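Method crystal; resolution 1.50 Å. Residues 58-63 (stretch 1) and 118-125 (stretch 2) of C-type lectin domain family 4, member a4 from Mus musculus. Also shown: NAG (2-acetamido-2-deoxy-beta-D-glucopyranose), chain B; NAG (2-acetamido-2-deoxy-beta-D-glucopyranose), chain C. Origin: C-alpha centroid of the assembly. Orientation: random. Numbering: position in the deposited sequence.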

ATOM      1  N   SER A  58      -0.392  -3.166 -14.732  1.00 21.79           N
ATOM      2  CA  SER A  58      -1.573  -4.018 -14.878  0.50 21.19           C
ATOM      3  C   SER A  58      -2.121  -4.508 -13.537  1.00 20.60           C
ATOM      4  O   SER A  58      -3.202  -5.090 -13.489  1.00 21.51           O
ATOM      5  CB  SER A  58      -1.287  -5.210 -15.800  1.00 23.49           C
ATOM      6  OG  SER A  58      -0.387  -6.121 -15.194  1.00 27.40           O
ATOM      7  N   ALA A  59      -1.395  -4.250 -12.449  0.50 17.08           N
ATOM      8  CA  ALA A  59      -1.741  -4.812 -11.142  0.50 15.55           C
ATOM      9  C   ALA A  59      -2.106  -3.759 -10.101  0.50 14.40           C
ATOM     10  O   ALA A  59      -1.708  -2.600 -10.200  0.50 13.22           O
ATOM     11  CB  ALA A  59      -0.610  -5.690 -10.622  1.00 16.65           C
ATOM     12  N   GLY A  60      -2.862  -4.187  -9.094  1.00 14.54           N
ATOM     13  CA  GLY A  60      -3.184  -3.348  -7.932  1.00 14.43           C
ATOM     14  C   GLY A  60      -2.494  -3.864  -6.689  1.00 14.68           C
ATOM     15  O   GLY A  60      -2.337  -5.075  -6.504  1.00 15.27           O
ATOM     16  N   TYR A  61      -2.092  -2.945  -5.811  1.00 13.98           N
ATOM     17  CA  TYR A  61      -1.263  -3.314  -4.671  1.00 13.47           C
ATOM     18  C   TYR A  61      -1.822  -2.766  -3.370  1.00 13.09           C
ATOM     19  O   TYR A  61      -1.929  -1.546  -3.199  1.00 13.38           O
ATOM     20  CB  TYR A  61       0.173  -2.792  -4.870  1.00 13.96           C
ATOM     21  CG  TYR A  61       0.849  -3.334  -6.114  1.00 14.68           C
ATOM     22  CD1 TYR A  61       1.732  -4.400  -6.021  1.00 14.85           C
ATOM     23  CD2 TYR A  61       0.607  -2.773  -7.376  1.00 15.15           C
ATOM     24  CE1 TYR A  61       2.356  -4.912  -7.159  1.00 15.54           C
ATOM     25  CE2 TYR A  61       1.222  -3.278  -8.519  1.00 15.60           C
ATOM     26  CZ  TYR A  61       2.099  -4.345  -8.391  1.00 15.85           C
ATOM     27  OH  TYR A  61       2.733  -4.869  -9.505  1.00 17.90           O
ATOM     28  N   PHE A  62      -2.164  -3.657  -2.442  1.00 13.04           N
ATOM     29  CA  PHE A  62      -2.611  -3.238  -1.118  1.00 13.12           C
ATOM     30  C   PHE A  62      -1.513  -2.474  -0.398  1.00 12.92           C
ATOM     31  O   PHE A  62      -0.323  -2.845  -0.467  1.00 13.70           O
ATOM     32  CB  PHE A  62      -3.009  -4.441  -0.255  1.00 13.15           C
ATOM     33  CG  PHE A  62      -4.410  -4.925  -0.484  1.00 13.63           C
ATOM     34  CD1 PHE A  62      -5.498  -4.067  -0.319  1.00 13.70           C
ATOM     35  CD2 PHE A  62      -4.643  -6.251  -0.816  1.00 13.83           C
ATOM     36  CE1 PHE A  62      -6.803  -4.505  -0.521  1.00 14.08           C
ATOM     37  CE2 PHE A  62      -5.944  -6.699  -1.009  1.00 13.79           C
ATOM     38  CZ  PHE A  62      -7.021  -5.833  -0.862  1.00 14.13           C
ATOM     39  N   ILE A  63      -1.935  -1.421   0.295  1.00 12.44           N
ATOM     40  CA  ILE A  63      -1.067  -0.696   1.228  1.00 12.07           C
ATOM     41  C   ILE A  63      -1.645  -0.792   2.630  1.00 12.13           C
ATOM     42  O   ILE A  63      -2.747  -1.320   2.812  1.00 12.46           O
ATOM     43  CB  ILE A  63      -0.850   0.768   0.785  1.00 12.37           C
ATOM     44  CG1 ILE A  63      -2.147   1.583   0.891  1.00 12.13           C
ATOM     45  CG2 ILE A  63      -0.268   0.791  -0.621  1.00 12.76           C
ATOM     46  CD1 ILE A  63      -2.003   3.069   0.574  1.00 12.48           C
ATOM     47  N   LYS A 118     -11.727  -7.746   0.970  1.00 16.53           N
ATOM     48  CA  LYS A 118     -11.775  -9.151   0.586  1.00 18.11           C
ATOM     49  C   LYS A 118     -11.303  -9.393  -0.847  1.00 18.03           C
ATOM     50  O   LYS A 118     -11.027 -10.530  -1.219  1.00 19.16           O
ATOM     51  CB  LYS A 118     -13.187  -9.728   0.789  1.00 19.71           C
ATOM     52  CG  LYS A 118     -14.256  -9.104  -0.093  1.00 21.87           C
ATOM     53  CD  LYS A 118     -15.560  -9.899  -0.081  1.00 25.34           C
ATOM     54  CE  LYS A 118     -16.240  -9.871   1.279  1.00 27.14           C
ATOM     55  NZ  LYS A 118     -17.604 -10.462   1.200  1.00 30.08           N
ATOM     56  N   ASP A 119     -11.198  -8.339  -1.655  1.00 17.73           N
ATOM     57  CA  ASP A 119     -10.803  -8.510  -3.058  0.50 17.36           C
ATOM     58  C   ASP A 119      -9.320  -8.814  -3.133  1.00 18.56           C
ATOM     59  O   ASP A 119      -8.515  -8.142  -2.496  1.00 19.46           O
ATOM     60  CB  ASP A 119     -11.129  -7.272  -3.902  1.00 18.08           C
ATOM     61  CG  ASP A 119     -12.610  -7.143  -4.232  1.00 18.47           C
ATOM     62  OD1 ASP A 119     -13.432  -7.930  -3.710  1.00 20.28           O
ATOM     63  OD2 ASP A 119     -12.961  -6.221  -4.997  1.00 18.91           O
ATOM     64  N   GLU A 120      -8.948  -9.831  -3.899  1.00 18.47           N
ATOM     65  CA  GLU A 120      -7.567 -10.305  -3.892  1.00 19.90           C
ATOM     66  C   GLU A 120      -6.677  -9.493  -4.819  1.00 18.54           C
ATOM     67  O   GLU A 120      -6.985  -9.317  -5.997  1.00 18.35           O
ATOM     68  CB  GLU A 120      -7.504 -11.796  -4.245  1.00 22.34           C
ATOM     69  CG  GLU A 120      -8.114 -12.684  -3.175  1.00 25.54           C
ATOM     70  CD  GLU A 120      -8.087 -14.157  -3.534  1.00 28.53           C
ATOM     71  OE1 GLU A 120      -8.153 -14.492  -4.738  1.00 30.97           O
ATOM     72  OE2 GLU A 120      -8.006 -14.982  -2.597  1.00 31.05           O
ATOM     73  N   HIS A 121      -5.576  -8.988  -4.261  1.00 17.75           N
ATOM     74  CA  HIS A 121      -4.631  -8.172  -5.015  1.00 17.42           C
ATOM     75  C   HIS A 121      -3.221  -8.480  -4.643  1.00 16.18           C
ATOM     76  O   HIS A 121      -2.949  -9.219  -3.692  1.00 16.98           O
ATOM     77  CB  HIS A 121      -4.917  -6.684  -4.783  1.00 17.72           C
ATOM     78  CG  HIS A 121      -6.143  -6.203  -5.499  1.00 17.86           C
ATOM     79  ND1 HIS A 121      -7.386  -6.364  -4.997  1.00 18.31           N
ATOM     80  CD2 HIS A 121      -6.292  -5.599  -6.736  1.00 19.00           C
ATOM     81  CE1 HIS A 121      -8.278  -5.872  -5.871  1.00 18.27           C
ATOM     82  NE2 HIS A 121      -7.612  -5.406  -6.929  1.00 19.08           N
ATOM     83  N   ASN A 122      -2.301  -7.894  -5.398  1.00 16.62           N
ATOM     84  CA  ASN A 122      -0.899  -7.879  -5.008  1.00 16.79           C
ATOM     85  C   ASN A 122      -0.709  -6.894  -3.855  1.00 16.15           C
ATOM     86  O   ASN A 122      -1.678  -6.312  -3.376  1.00 15.54           O
ATOM     87  CB  ASN A 122      -0.058  -7.555  -6.231  1.00 18.06           C
ATOM     88  CG  ASN A 122      -0.227  -8.606  -7.311  1.00 19.14           C
ATOM     89  OD1 ASN A 122       0.243  -9.737  -7.161  1.00 21.41           O
ATOM     90  ND2 ASN A 122      -0.968  -8.271  -8.352  1.00 20.67           N
ATOM     91  N   SER A 123       0.515  -6.735  -3.373  1.00 15.42           N
ATOM     92  CA  SER A 123       0.732  -5.882  -2.205  1.00 15.44           C
ATOM     93  C   SER A 123       2.187  -5.460  -2.137  1.00 14.83           C
ATOM     94  O   SER A 123       3.024  -5.971  -2.891  1.00 14.75           O
ATOM     95  CB  SER A 123       0.300  -6.598  -0.913  1.00 16.67           C
ATOM     96  OG  SER A 123       0.981  -7.827  -0.736  1.00 18.29           O
ATOM     97  N   VAL A 124       2.468  -4.502  -1.255  1.00 14.54           N
ATOM     98  CA  VAL A 124       3.839  -4.056  -0.982  1.00 14.85           C
ATOM     99  C   VAL A 124       4.118  -4.155   0.516  1.00 14.52           C
ATOM    100  O   VAL A 124       3.360  -3.612   1.325  1.00 14.74           O
ATOM    101  CB  VAL A 124       4.067  -2.601  -1.452  1.00 14.58           C
ATOM    102  CG1 VAL A 124       5.510  -2.174  -1.178  1.00 15.61           C
ATOM    103  CG2 VAL A 124       3.760  -2.454  -2.938  1.00 15.50           C
ATOM    104  N   CYS A 125       5.187  -4.865   0.882  1.00 14.89           N
ATOM    105  CA  CYS A 125       5.616  -4.987   2.273  0.50 14.83           C
ATOM    106  C   CYS A 125       6.776  -4.059   2.533  1.00 15.84           C
ATOM    107  O   CYS A 125       7.526  -3.707   1.620  1.00 16.26           O
ATOM    108  CB  CYS A 125       6.075  -6.407   2.615  0.50 14.60           C
ATOM    109  SG  CYS A 125       4.879  -7.718   2.298  0.50 14.36           S
TER
HETATM  110  C1  NAG B   3     -11.763  -1.223  -8.836  1.00 15.21           C
HETATM  111  C2  NAG B   3     -10.416  -0.973  -9.531  1.00 16.32           C
HETATM  112  C3  NAG B   3      -9.689  -2.281  -9.837  1.00 17.46           C
HETATM  113  C4  NAG B   3      -9.656  -3.184  -8.603  1.00 17.41           C
HETATM  114  C5  NAG B   3     -11.045  -3.322  -7.970  1.00 16.36           C
HETATM  115  C6  NAG B   3     -11.012  -4.057  -6.637  1.00 16.13           C
HETATM  116  C7  NAG B   3     -10.458   1.159 -10.742  1.00 17.19           C
HETATM  117  C8  NAG B   3     -10.857   1.866 -11.999  1.00 17.73           C
HETATM  118  N2  NAG B   3     -10.693  -0.153 -10.699  1.00 17.08           N
HETATM  119  O3  NAG B   3      -8.361  -1.985 -10.231  1.00 19.66           O
HETATM  120  O4  NAG B   3      -9.160  -4.456  -8.943  1.00 18.12           O
HETATM  121  O5  NAG B   3     -11.569  -2.037  -7.692  1.00 15.34           O
HETATM  122  O6  NAG B   3     -11.084  -5.458  -6.796  1.00 17.15           O
HETATM  123  O7  NAG B   3      -9.951   1.783  -9.800  1.00 17.24           O
HETATM  124  C1  NAG C   6     -16.147  -3.522  -9.523  1.00 18.17           C
HETATM  125  C2  NAG C   6     -15.444  -4.795  -9.981  1.00 18.97           C
HETATM  126  C3  NAG C   6     -15.416  -5.817  -8.846  1.00 18.34           C
HETATM  127  C4  NAG C   6     -14.883  -5.207  -7.545  1.00 17.70           C
HETATM  128  C5  NAG C   6     -15.594  -3.885  -7.266  1.00 16.81           C
HETATM  129  C6  NAG C   6     -15.015  -3.172  -6.045  1.00 16.35           C
HETATM  130  C7  NAG C   6     -15.698  -5.210 -12.388  1.00 21.74           C
HETATM  131  C8  NAG C   6     -16.548  -5.861 -13.444  1.00 22.88           C
HETATM  132  N2  NAG C   6     -16.134  -5.362 -11.134  1.00 20.77           N
HETATM  133  O3  NAG C   6     -14.604  -6.896  -9.245  1.00 19.69           O
HETATM  134  O4  NAG C   6     -15.102  -6.116  -6.487  1.00 18.43           O
HETATM  135  O5  NAG C   6     -15.502  -2.999  -8.374  1.00 17.17           O
HETATM  136  O6  NAG C   6     -15.885  -2.139  -5.637  1.00 16.25           O
HETATM  137  O7  NAG C   6     -14.688  -4.582 -12.712  1.00 23.44           O

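What holds the two backbones together? The firmest link is a hydrogen bond from Phe62 N to Asn122 O, 2.9 Å long and nearly straight, with an angle of 165° at the hydrogen. A second, weak one runs the other way, from Val124 N to Phe62 O at 3.3 Å. Phe62 therefore reaches with both its amide and its carbonyl to residues two apart on the neighbouring strand, the pattern expected of parallel strands. The same Asn122 O also receives a CA-H...O contact from Tyr61, with CA of Tyr61 3.3 Å from O of Asn122, so one carbonyl gathers both an amide and a polarised CA-H group. Near the start of the pairing, Gly60 O lies 3.0 Å from Asn122 N.

How are the strands set against each other? Tyr61 is bridged with Asn122 and Phe62 with Ser123, both in parallel register, while the strand directions diverge by 46°. Alternation along each strand sends the side chains of Tyr61 and Asn122 to one face of the sheet and those of Phe62 and Ser123 to the other. Gly60 suits the tight approach to His121: a CB placed ideally on this glycine would stand 3.0 Å from His121 CD2, a clash. Gly60 O itself lies 3.5 Å from His121 CB, near the plane of the imidazole and at its edge.

Which side chains fill the space on each face? On the Tyr61 side, CD1 of the tyrosine ring comes within 3.6 Å of Asn122 CB, and Tyr61 CB meets Val124 CG2 at 4.1 Å, an apolar contact beside the backbone bonds. The ring's edge also faces a carbonyl, with Tyr61 CD1 3.7 Å from Ser123 O. On the other face, Phe62 CB and Ser123 CB are 4.0 Å apart. The phenylalanine ring extends back along the second stretch, where its CZ lies 3.2 Å from Asp119 O; that oxygen is close to the ring plane, so the slightly positive C-H edge meets a carbonyl. His121 turns its edge toward the face of Phe62, the ring centroids 5.5 Å apart and the planes at 78°. Phe62 accordingly has the largest area covered across this contact, part of a total of 458 Å² summed over both stretches.

How does this packing connect to the sugars? His121 ND1 donates a weak hydrogen bond to Asp119 O at 3.3 Å, tying the imidazole to the backbone of its own stretch, while its other nitrogen, NE2, is hydrogen-bonded to O4 of the chain B NAG at 2.7 Å. The same ring thus packs on Phe62 and binds a sugar. Asp119 OD2 accepts two short hydrogen bonds, from O6 of the chain B NAG at 2.7 Å and from O4 of the chain C NAG at 2.6 Å, so a single carboxylate oxygen joins both sugars. Such carbohydrate contacts are in keeping with a C-type lectin domain.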